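Local coordinates for protein glycerophosphodiester phosphodiesterase (Thermotoga maritima, PDB 1O1Z) that belongs to the glycerophosphodiester phosphodiesterase family and folds as a TIM barrel, a closed ring of parallel strands wrapped in helices, at residues Val44-Leu50 against Ile106-Glu112; Arg113-Asp117 against Asp137-Phe143; Phe163-Glu168 against Phe194-Ile199. One frame throughout, in Å; residues are numbered along the deposited sequence.

Contact 1: residues Val44-Leu50 against Ile106-Glu112; sequences VELDVRL and INIEIKE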
loop_
_atom_site.group_PDB
_atom_site.type_symbol
_atom_site.label_atom_id
_atom_site.label_comp_id
_atom_site.label_asym_id
_atom_site.label_seq_id
_atom_site.Cartn_x
_atom_site.Cartn_y
_atom_site.Cartn_z
ATOM N N VAL A 44 -5.683 -5.366 -1.882
ATOM C CA VAL A 44 -4.695 -5.515 -0.832
ATOM C C VAL A 44 -3.600 -4.503 -1.007
ATOM O O VAL A 44 -3.406 -4.006 -2.110
ATOM C CB VAL A 44 -4.087 -6.930 -0.825
ATOM C CG1 VAL A 44 -5.135 -8.022 -0.544
ATOM C CG2 VAL A 44 -3.354 -7.243 -2.141
ATOM N N GLU A 45 -2.922 -4.180 0.079
ATOM C CA GLU A 45 -1.685 -3.401 0.065
ATOM C C GLU A 45 -0.567 -4.345 0.443
ATOM O O GLU A 45 -0.727 -5.223 1.313
ATOM C CB GLU A 45 -1.805 -2.229 1.046
ATOM C CG GLU A 45 -0.616 -1.300 1.138
ATOM C CD GLU A 45 0.526 -1.796 2.024
ATOM O OE1 GLU A 45 0.312 -2.661 2.906
ATOM O OE2 GLU A 45 1.676 -1.301 1.832
ATOM N N LEU A 46 0.588 -4.169 -0.190
ATOM C CA LEU A 46 1.748 -4.996 0.121
ATOM C C LEU A 46 3.024 -4.215 -0.103
ATOM O O LEU A 46 2.998 -3.138 -0.690
ATOM C CB LEU A 46 1.701 -6.276 -0.699
ATOM C CG LEU A 46 1.665 -6.161 -2.219
ATOM C CD1 LEU A 46 3.041 -5.838 -2.808
ATOM C CD2 LEU A 46 1.125 -7.434 -2.836
ATOM N N ASP A 47 4.148 -4.761 0.356
ATOM C CA ASP A 47 5.429 -4.096 0.371
ATOM C C ASP A 47 6.432 -4.885 -0.447
ATOM O O ASP A 47 6.495 -6.093 -0.283
ATOM C CB ASP A 47 5.941 -4.067 1.798
ATOM C CG ASP A 47 4.920 -3.497 2.736
ATOM O OD1 ASP A 47 4.303 -4.227 3.564
ATOM O OD2 ASP A 47 4.587 -2.294 2.598
ATOM N N VAL A 48 7.209 -4.206 -1.300
ATOM C CA VAL A 48 8.169 -4.881 -2.165
ATOM C C VAL A 48 9.601 -4.410 -1.997
ATOM O O VAL A 48 9.884 -3.219 -1.773
ATOM C CB VAL A 48 7.778 -4.831 -3.670
ATOM C CG1 VAL A 48 6.492 -5.581 -3.911
ATOM C CG2 VAL A 48 7.708 -3.419 -4.216
ATOM N N ARG A 49 10.505 -5.392 -2.153
ATOM C CA ARG A 49 11.943 -5.232 -2.018
ATOM C C ARG A 49 12.633 -6.180 -3.000
ATOM O O ARG A 49 11.985 -7.025 -3.623
ATOM C CB ARG A 49 12.389 -5.624 -0.612
ATOM C CG ARG A 49 11.863 -4.702 0.471
ATOM C CD ARG A 49 12.378 -5.100 1.838
ATOM N NE ARG A 49 11.969 -4.128 2.824
ATOM C CZ ARG A 49 12.597 -3.009 3.116
ATOM N NH1 ARG A 49 13.734 -2.656 2.516
ATOM N NH2 ARG A 49 12.105 -2.213 4.067
ATOM N N LEU A 50 13.942 -6.053 -3.115
ATOM C CA LEU A 50 14.712 -6.977 -3.953
ATOM C C LEU A 50 15.465 -8.031 -3.173
ATOM O O LEU A 50 16.080 -7.769 -2.130
ATOM C CB LEU A 50 15.769 -6.263 -4.770
ATOM C CG LEU A 50 15.336 -5.340 -5.862
ATOM C CD1 LEU A 50 16.600 -4.881 -6.619
ATOM C CD2 LEU A 50 14.321 -5.968 -6.795
ATOM N N ILE A 106 -4.275 -3.928 -6.340
ATOM C CA ILE A 106 -3.071 -4.171 -5.563
ATOM C C ILE A 106 -2.304 -2.859 -5.421
ATOM O O ILE A 106 -1.878 -2.266 -6.420
ATOM C CB ILE A 106 -2.166 -5.243 -6.172
ATOM C CG1 ILE A 106 -2.910 -6.577 -6.326
ATOM C CG2 ILE A 106 -0.962 -5.474 -5.302
ATOM C CD1 ILE A 106 -2.107 -7.621 -7.106
ATOM N N ASN A 107 -2.179 -2.396 -4.197
ATOM C CA ASN A 107 -1.404 -1.219 -3.853
ATOM C C ASN A 107 -0.025 -1.710 -3.471
ATOM O O ASN A 107 0.144 -2.331 -2.442
ATOM C CB ASN A 107 -2.079 -0.452 -2.718
ATOM C CG ASN A 107 -1.256 0.641 -2.156
ATOM O OD1 ASN A 107 -1.453 0.996 -0.989
ATOM N ND2 ASN A 107 -0.351 1.220 -2.949
ATOM N N ILE A 108 0.942 -1.470 -4.354
ATOM C CA ILE A 108 2.321 -1.889 -4.152
ATOM C C ILE A 108 3.109 -0.750 -3.550
ATOM O O ILE A 108 3.345 0.243 -4.217
ATOM C CB ILE A 108 2.935 -2.293 -5.514
ATOM C CG1 ILE A 108 2.152 -3.422 -6.180
ATOM C CG2 ILE A 108 4.390 -2.695 -5.377
ATOM C CD1 ILE A 108 2.493 -3.644 -7.631
ATOM N N GLU A 109 3.543 -0.905 -2.301
ATOM C CA GLU A 109 4.407 0.071 -1.669
ATOM C C GLU A 109 5.841 -0.300 -1.986
ATOM O O GLU A 109 6.328 -1.369 -1.615
ATOM C CB GLU A 109 4.192 0.190 -0.158
ATOM C CG GLU A 109 5.134 1.246 0.416
ATOM C CD GLU A 109 5.111 1.453 1.911
ATOM O OE1 GLU A 109 4.191 0.974 2.596
ATOM O OE2 GLU A 109 6.070 2.104 2.399
ATOM N N ILE A 110 6.536 0.621 -2.633
ATOM C CA ILE A 110 7.929 0.429 -2.989
ATOM C C ILE A 110 8.772 0.787 -1.780
ATOM O O ILE A 110 8.815 1.952 -1.362
ATOM C CB ILE A 110 8.326 1.344 -4.146
ATOM C CG1 ILE A 110 7.336 1.284 -5.305
ATOM C CG2 ILE A 110 9.758 0.996 -4.558
ATOM C CD1 ILE A 110 7.403 0.054 -6.049
ATOM N N LYS A 111 9.501 -0.181 -1.231
ATOM C CA LYS A 111 10.325 0.075 -0.060
ATOM C C LYS A 111 11.767 0.494 -0.381
ATOM O O LYS A 111 12.466 1.028 0.488
ATOM C CB LYS A 111 10.351 -1.186 0.832
ATOM C CG LYS A 111 9.029 -1.528 1.483
ATOM C CD LYS A 111 8.587 -0.399 2.444
ATOM C CE LYS A 111 7.630 -0.831 3.513
ATOM N NZ LYS A 111 7.250 0.350 4.379
ATOM N N GLU A 112 12.188 0.204 -1.616
ATOM C CA GLU A 112 13.553 0.410 -2.103
ATOM C C GLU A 112 13.536 0.962 -3.515
ATOM O O GLU A 112 12.928 0.355 -4.403
ATOM C CB GLU A 112 14.285 -0.944 -2.156
ATOM C CG GLU A 112 14.313 -1.657 -0.845
ATOM C CD GLU A 112 14.944 -3.038 -0.925
ATOM O OE1 GLU A 112 15.107 -3.587 -2.059
ATOM O OE2 GLU A 112 15.235 -3.554 0.156
HETATM O O HOH W 1 15.844 -6.070 0.147
#
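Five backbone hydrogen bonds join these two parallel strands. Asn107 N donates to Val44 O (2.9 Å), Leu46 N to Asn107 O (2.9 Å), Glu109 N to Leu46 O (2.8 Å), Val48 N to Glu109 O (3.0 Å) and Lys111 N to Val48 O (3.1 Å). The donors alternate between the strands, as parallel pairing requires. Beyond Ile110 the second segment leaves the sheet, and the side chain of Glu112 takes over. Its OE1 accepts from Leu50 N (2.9 Å), and its OE2 forms a salt bridge with Arg49 NH1 (2.9 Å). Glu112 OE2 also meets Arg75, and a water links it to Leu50 O. Lys111 CB lies over one face of the Arg49 guanidinium, 3.7 Å from Arg49 CZ.

Glu45, Asp47, Asn107 and Glu109 share one face of the sheet. Acidic oxygens crowd there: Asp47 OD2 is 3.3 Å from Glu109 OE1. Lys111 NZ offsets this charge through a salt bridge to Glu109 OE2 (2.9 Å). Asp47 also bonds to Asn28, and Asn107 to Ile130 and Ser132.

The other face is apolar. Val48 CG2 touches Ile108 CG2 (3.6 Å) and Ile110 CD1 (3.9 Å), and Leu46 CD2 touches Ile106 CG2 (3.8 Å).

The strand axes approach to 4.7 Å at 35°, a strong twist consistent with a barrel wall. The polar face is turned to the barrel interior. Helices 30-38 and 93-99 cover the apolar face, while strands 14-18 and 129-133 continue the sheet on the two flanks.

Contact 2: residues Arg113-Asp117 against Asp137-Phe143; sequences REAAD and DLLDEKF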
loop_
_atom_site.group_PDB
_atom_site.type_symbol
_atom_site.label_atom_id
_atom_site.label_comp_id
_atom_site.label_asym_id
_atom_site.label_seq_id
_atom_site.Cartn_x
_atom_site.Cartn_y
_atom_site.Cartn_z
ATOM N N ARG A 113 14.201 2.101 -3.741
ATOM C CA ARG A 113 14.288 2.656 -5.099
ATOM C C ARG A 113 14.829 1.656 -6.094
ATOM O O ARG A 113 14.387 1.600 -7.231
ATOM C CB ARG A 113 15.129 3.939 -5.136
ATOM C CG ARG A 113 15.612 4.368 -6.544
ATOM C CD ARG A 113 16.458 5.651 -6.553
ATOM N NE ARG A 113 15.620 6.862 -6.367
ATOM C CZ ARG A 113 15.081 7.547 -7.349
ATOM N NH1 ARG A 113 15.241 7.095 -8.597
ATOM N NH2 ARG A 113 14.383 8.679 -7.102
ATOM N N GLU A 114 15.797 0.851 -5.675
ATOM C CA GLU A 114 16.404 -0.111 -6.593
ATOM C C GLU A 114 15.447 -1.180 -7.115
ATOM O O GLU A 114 15.751 -1.834 -8.102
ATOM C CB GLU A 114 17.650 -0.748 -5.961
ATOM C CG GLU A 114 17.409 -1.480 -4.657
ATOM C CD GLU A 114 17.613 -0.608 -3.401
ATOM O OE1 GLU A 114 17.487 0.655 -3.439
ATOM O OE2 GLU A 114 17.892 -1.199 -2.319
ATOM N N ALA A 115 14.295 -1.354 -6.452
ATOM C CA ALA A 115 13.270 -2.294 -6.909
ATOM C C ALA A 115 12.360 -1.718 -7.971
ATOM O O ALA A 115 11.620 -2.451 -8.605
ATOM C CB ALA A 115 12.432 -2.775 -5.740
ATOM N N ALA A 116 12.392 -0.399 -8.166
ATOM C CA ALA A 116 11.388 0.259 -9.004
ATOM C C ALA A 116 11.390 -0.233 -10.449
ATOM O O ALA A 116 10.318 -0.531 -10.984
ATOM C CB ALA A 116 11.573 1.758 -8.966
ATOM N N ASP A 117 12.553 -0.359 -11.081
ATOM C CA ASP A 117 12.561 -0.773 -12.492
ATOM C C ASP A 117 11.985 -2.185 -12.651
ATOM O O ASP A 117 11.194 -2.436 -13.570
ATOM C CB ASP A 117 13.957 -0.705 -13.074
ATOM C CG ASP A 117 14.412 0.730 -13.357
ATOM O OD1 ASP A 117 13.571 1.649 -13.473
ATOM O OD2 ASP A 117 15.599 1.021 -13.501
ATOM N N ASP A 137 9.891 11.811 -4.567
ATOM C CA ASP A 137 10.676 12.091 -5.774
ATOM C C ASP A 137 10.745 10.860 -6.664
ATOM O O ASP A 137 10.717 10.974 -7.881
ATOM C CB ASP A 137 12.088 12.539 -5.472
ATOM C CG ASP A 137 12.183 13.874 -4.769
ATOM O OD1 ASP A 137 11.174 14.609 -4.608
ATOM O OD2 ASP A 137 13.306 14.278 -4.366
ATOM N N LEU A 138 10.892 9.683 -6.079
ATOM C CA LEU A 138 10.962 8.446 -6.858
ATOM C C LEU A 138 9.714 8.294 -7.717
ATOM O O LEU A 138 9.795 7.969 -8.907
ATOM C CB LEU A 138 11.125 7.243 -5.937
ATOM C CG LEU A 138 10.946 5.872 -6.592
ATOM C CD1 LEU A 138 12.038 5.649 -7.614
ATOM C CD2 LEU A 138 10.922 4.798 -5.519
ATOM N N LEU A 139 8.564 8.548 -7.105
ATOM C CA LEU A 139 7.293 8.395 -7.831
ATOM C C LEU A 139 7.235 9.402 -8.966
ATOM O O LEU A 139 6.904 9.058 -10.104
ATOM C CB LEU A 139 6.105 8.564 -6.885
ATOM C CG LEU A 139 6.032 7.489 -5.791
ATOM C CD1 LEU A 139 4.952 7.857 -4.765
ATOM C CD2 LEU A 139 5.792 6.115 -6.379
ATOM N N ASP A 140 7.550 10.655 -8.664
ATOM C CA ASP A 140 7.474 11.703 -9.687
ATOM C C ASP A 140 8.460 11.487 -10.830
ATOM O O ASP A 140 8.183 11.894 -11.965
ATOM C CB ASP A 140 7.714 13.075 -9.106
ATOM C CG ASP A 140 6.662 13.513 -8.115
ATOM O OD1 ASP A 140 5.513 13.043 -8.156
ATOM O OD2 ASP A 140 6.926 14.439 -7.317
ATOM N N GLU A 141 9.628 10.898 -10.533
ATOM C CA GLU A 141 10.648 10.682 -11.538
ATOM C C GLU A 141 10.434 9.444 -12.392
ATOM O O GLU A 141 10.735 9.457 -13.594
ATOM C CB GLU A 141 12.020 10.614 -10.855
ATOM C CG GLU A 141 12.445 11.929 -10.249
ATOM C CD GLU A 141 13.592 11.815 -9.255
ATOM O OE1 GLU A 141 14.234 10.737 -9.211
ATOM O OE2 GLU A 141 13.860 12.803 -8.524
ATOM N N LYS A 142 9.966 8.364 -11.784
ATOM C CA LYS A 142 9.956 7.055 -12.460
ATOM C C LYS A 142 8.581 6.480 -12.713
ATOM O O LYS A 142 8.455 5.535 -13.511
ATOM C CB LYS A 142 10.778 6.032 -11.668
ATOM C CG LYS A 142 12.262 6.323 -11.692
ATOM C CD LYS A 142 13.099 5.189 -11.105
ATOM C CE LYS A 142 13.275 4.045 -12.059
ATOM N NZ LYS A 142 14.418 4.281 -12.997
ATOM N N PHE A 143 7.544 7.019 -12.071
ATOM C CA PHE A 143 6.204 6.403 -12.133
ATOM C C PHE A 143 5.190 7.227 -12.920
ATOM O O PHE A 143 3.999 6.958 -12.870
ATOM C CB PHE A 143 5.736 6.061 -10.719
ATOM C CG PHE A 143 6.460 4.875 -10.121
ATOM C CD1 PHE A 143 7.739 5.009 -9.604
ATOM C CD2 PHE A 143 5.880 3.618 -10.126
ATOM C CE1 PHE A 143 8.410 3.915 -9.099
ATOM C CE2 PHE A 143 6.560 2.513 -9.623
ATOM C CZ PHE A 143 7.815 2.665 -9.086
HETATM O O HOH W 2 14.747 8.561 -10.702
HETATM O O HOH W 3 16.048 2.776 -15.482
#
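Two salt bridges cross between the segments. Arg113 NH2 donates to Glu141 OE1 at 3.0 Å. A water reinforces this pair, accepting from Arg113 NH1 (2.6 Å) and donating to Glu141 OE1 (2.7 Å). The second bridge runs from Asp117 OD1 to Lys142 NZ at 2.8 Å, but the placing of that oxygen is less certain. Another water donates to Asp117 OD2 (2.7 Å) and is weakly held by Lys142 NZ (3.3 Å).

The apolar contacts centre on Ala116, whose CB points toward the other segment. It lies 3.8 Å from Phe143 CE1 and 4.1 Å from Leu138 CD1. The CA atoms come nearest at Arg113 and Leu138, 6.9 Å apart; Ala116 CA and Lys142 CA are 7.8 Å apart. Leu138 CD1 also sits over one face of the Arg113 guanidinium, 3.6 Å from Arg113 CZ. The long arginine thus covers the leucine and still reaches Glu141.

Leu138 and Phe143 also rest on Ile110 of strand 105-110, and the Phe143 ring meets that of Phe131. Charged groups line the outer edge of the contact and apolar groups its inner side. This is the packing of successive helices, 116-123 and 136-142, in the outer layer of a TIM barrel.

Contact 3: residues Phe163-Glu168 against Phe194-Ile199; sequences FVERVE and FRKKGI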
loop_
_atom_site.group_PDB
_atom_site.type_symbol
_atom_site.label_atom_id
_atom_site.label_comp_id
_atom_site.label_asym_id
_atom_site.label_seq_id
_atom_site.Cartn_x
_atom_site.Cartn_y
_atom_site.Cartn_z
ATOM N N PHE A 163 3.679 21.043 -0.201
ATOM C CA PHE A 163 2.966 19.830 -0.554
ATOM C C PHE A 163 1.817 20.129 -1.502
ATOM O O PHE A 163 1.615 19.425 -2.478
ATOM C CB PHE A 163 2.481 19.111 0.674
ATOM C CG PHE A 163 2.012 17.732 0.380
ATOM C CD1 PHE A 163 2.859 16.799 -0.220
ATOM C CD2 PHE A 163 0.743 17.379 0.667
ATOM C CE1 PHE A 163 2.399 15.526 -0.505
ATOM C CE2 PHE A 163 0.279 16.097 0.388
ATOM C CZ PHE A 163 1.096 15.199 -0.205
ATOM N N VAL A 164 1.060 21.186 -1.217
ATOM C CA VAL A 164 -0.010 21.588 -2.121
ATOM C C VAL A 164 0.535 21.898 -3.516
ATOM O O VAL A 164 -0.031 21.485 -4.517
ATOM C CB VAL A 164 -0.790 22.787 -1.542
ATOM C CG1 VAL A 164 -1.763 23.372 -2.572
ATOM C CG2 VAL A 164 -1.505 22.383 -0.246
ATOM N N GLU A 165 1.673 22.596 -3.583
ATOM C CA GLU A 165 2.309 22.929 -4.850
ATOM C C GLU A 165 2.690 21.645 -5.605
ATOM O O GLU A 165 2.468 21.526 -6.790
ATOM C CB GLU A 165 3.548 23.792 -4.606
ATOM C CG GLU A 165 3.259 25.204 -4.129
ATOM C CD GLU A 165 4.511 25.958 -3.669
ATOM O OE1 GLU A 165 5.631 25.395 -3.736
ATOM O OE2 GLU A 165 4.368 27.124 -3.238
ATOM N N ARG A 166 3.246 20.675 -4.879
ATOM C CA ARG A 166 3.672 19.421 -5.484
ATOM C C ARG A 166 2.510 18.632 -6.061
ATOM O O ARG A 166 2.575 18.109 -7.148
ATOM C CB ARG A 166 4.376 18.577 -4.439
ATOM C CG ARG A 166 5.016 17.354 -4.994
ATOM C CD ARG A 166 5.734 16.561 -3.913
ATOM N NE ARG A 166 6.654 15.706 -4.590
ATOM C CZ ARG A 166 7.952 15.590 -4.364
ATOM N NH1 ARG A 166 8.631 16.197 -3.372
ATOM N NH2 ARG A 166 8.583 14.802 -5.159
ATOM N N VAL A 167 1.439 18.534 -5.294
ATOM C CA VAL A 167 0.280 17.762 -5.709
ATOM C C VAL A 167 -0.354 18.412 -6.951
ATOM O O VAL A 167 -0.729 17.714 -7.888
ATOM C CB VAL A 167 -0.726 17.623 -4.552
ATOM C CG1 VAL A 167 -2.032 16.988 -5.025
ATOM C CG2 VAL A 167 -0.124 16.786 -3.461
ATOM N N GLU A 168 -0.463 19.736 -6.960
ATOM C CA GLU A 168 -0.948 20.465 -8.149
ATOM C C GLU A 168 -0.087 20.235 -9.384
ATOM O O GLU A 168 -0.586 19.983 -10.492
ATOM C CB GLU A 168 -1.018 21.964 -7.836
ATOM C CG GLU A 168 -2.111 22.341 -6.852
ATOM C CD GLU A 168 -3.439 22.673 -7.518
ATOM O OE1 GLU A 168 -4.420 22.929 -6.788
ATOM O OE2 GLU A 168 -3.504 22.690 -8.766
ATOM N N PHE A 194 -8.054 18.776 -2.516
ATOM C CA PHE A 194 -7.434 17.771 -3.386
ATOM C C PHE A 194 -8.538 16.850 -3.988
ATOM O O PHE A 194 -8.539 16.522 -5.174
ATOM C CB PHE A 194 -6.436 16.921 -2.583
ATOM C CG PHE A 194 -5.149 17.641 -2.144
ATOM C CD1 PHE A 194 -4.632 18.697 -2.863
ATOM C CD2 PHE A 194 -4.464 17.198 -1.020
ATOM C CE1 PHE A 194 -3.434 19.334 -2.466
ATOM C CE2 PHE A 194 -3.268 17.801 -0.618
ATOM C CZ PHE A 194 -2.757 18.876 -1.346
ATOM N N ARG A 195 -9.465 16.420 -3.146
ATOM C CA ARG A 195 -10.509 15.495 -3.568
ATOM C C ARG A 195 -11.426 16.139 -4.610
ATOM O O ARG A 195 -11.864 15.470 -5.552
ATOM C CB ARG A 195 -11.306 15.062 -2.355
ATOM C CG ARG A 195 -12.034 13.817 -2.503
ATOM C CD ARG A 195 -12.308 13.202 -1.149
ATOM N NE ARG A 195 -13.118 12.035 -1.312
ATOM C CZ ARG A 195 -14.273 11.839 -0.700
ATOM N NH1 ARG A 195 -14.797 12.759 0.116
ATOM N NH2 ARG A 195 -14.911 10.695 -0.892
ATOM N N LYS A 196 -11.680 17.433 -4.451
ATOM C CA LYS A 196 -12.514 18.188 -5.389
ATOM C C LYS A 196 -11.893 18.193 -6.792
ATOM O O LYS A 196 -12.614 18.217 -7.798
ATOM C CB LYS A 196 -12.721 19.622 -4.872
ATOM C CG LYS A 196 -13.671 20.469 -5.698
ATOM C CD LYS A 196 -13.924 21.827 -5.034
ATOM N N LYS A 197 -10.562 18.138 -6.848
ATOM C CA LYS A 197 -9.824 17.975 -8.105
ATOM C C LYS A 197 -9.750 16.551 -8.657
ATOM O O LYS A 197 -9.231 16.354 -9.754
ATOM C CB LYS A 197 -8.391 18.480 -7.952
ATOM C CG LYS A 197 -8.231 19.955 -7.889
ATOM C CD LYS A 197 -6.756 20.322 -8.046
ATOM C CE LYS A 197 -6.308 20.340 -9.515
ATOM N NZ LYS A 197 -4.819 20.478 -9.646
ATOM N N GLY A 198 -10.226 15.554 -7.923
ATOM C CA GLY A 198 -10.313 14.187 -8.418
ATOM C C GLY A 198 -9.223 13.282 -7.849
ATOM O O GLY A 198 -9.163 12.080 -8.182
ATOM N N ILE A 199 -8.414 13.829 -6.951
ATOM C CA ILE A 199 -7.404 13.000 -6.256
ATOM C C ILE A 199 -8.099 12.089 -5.251
ATOM O O ILE A 199 -9.050 12.510 -4.563
ATOM C CB ILE A 199 -6.345 13.859 -5.596
ATOM C CG1 ILE A 199 -5.572 14.630 -6.676
ATOM C CG2 ILE A 199 -5.375 12.988 -4.778
ATOM C CD1 ILE A 199 -4.898 15.809 -6.183
HETATM O O HOH W 4 -3.533 18.148 -8.486
HETATM O O HOH W 5 -2.871 20.540 -11.710
#
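The Phe194 ring fills the gap between the two segments. Val167 CG1 lies over one face of it, 4.0 Å from the ring centroid and 23° off the ring normal, a CH-pi contact. Val164 CG2 approaches Phe194 CZ at 3.9 Å, and Phe163 CE2 approaches Phe194 CE2 at 4.1 Å. Val167 CG1 also packs closely on Ile199 CD1, at 3.3 Å.

Ile199 is brought into place by the way the second helix finishes. Gly198 has a positive phi of 104° and belongs to a Schellman motif, with Ile199 N bonded to Phe194 O (3.2 Å) and Gly198 N to Arg195 O (2.9 Å). A side chain at Gly198 would be jammed against the carbonyl oxygen of Lys197.

At the exposed edge, Lys197 NZ forms a salt bridge with Glu168 OE2 at 2.7 Å. Two waters accept from the same Lys197 NZ and donate to backbone oxygens, one to Val167 O (2.9 Å) and one to Glu168 O (2.6 Å).

The contact joins helix 160-170 to the C-terminal end of helix 185-196. Both pack on strand 174-178, where Leu175 touches Phe163, Val167, Phe194 and Ile199. On its other side, helix 160-170 meets helix 136-142 through Leu136.

Contact 1 belongs to the barrel wall, and contacts 2 and 3 to the surrounding helices. Contacts 1 and 2 have centres about 12 Å apart and touch. Ile110 CD1 meets Phe143 CZ at 4.0 Å, and Leu50 CD1 meets Glu114 O at 3.5 Å. Contacts 2 and 3 are about 20 Å apart between centres but are tied by Arg166, whose NH2 forms salt bridges with Asp137 OD1 and Asp140 OD2, both at 2.7 Å. Contacts 1 and 3 do not touch; their nearest atoms are about 13 Å apart. The sodium ion, at Ser123 and Arg126, lies about 8 Å from the Ile108 side chain and 10 Å from that of Phe143.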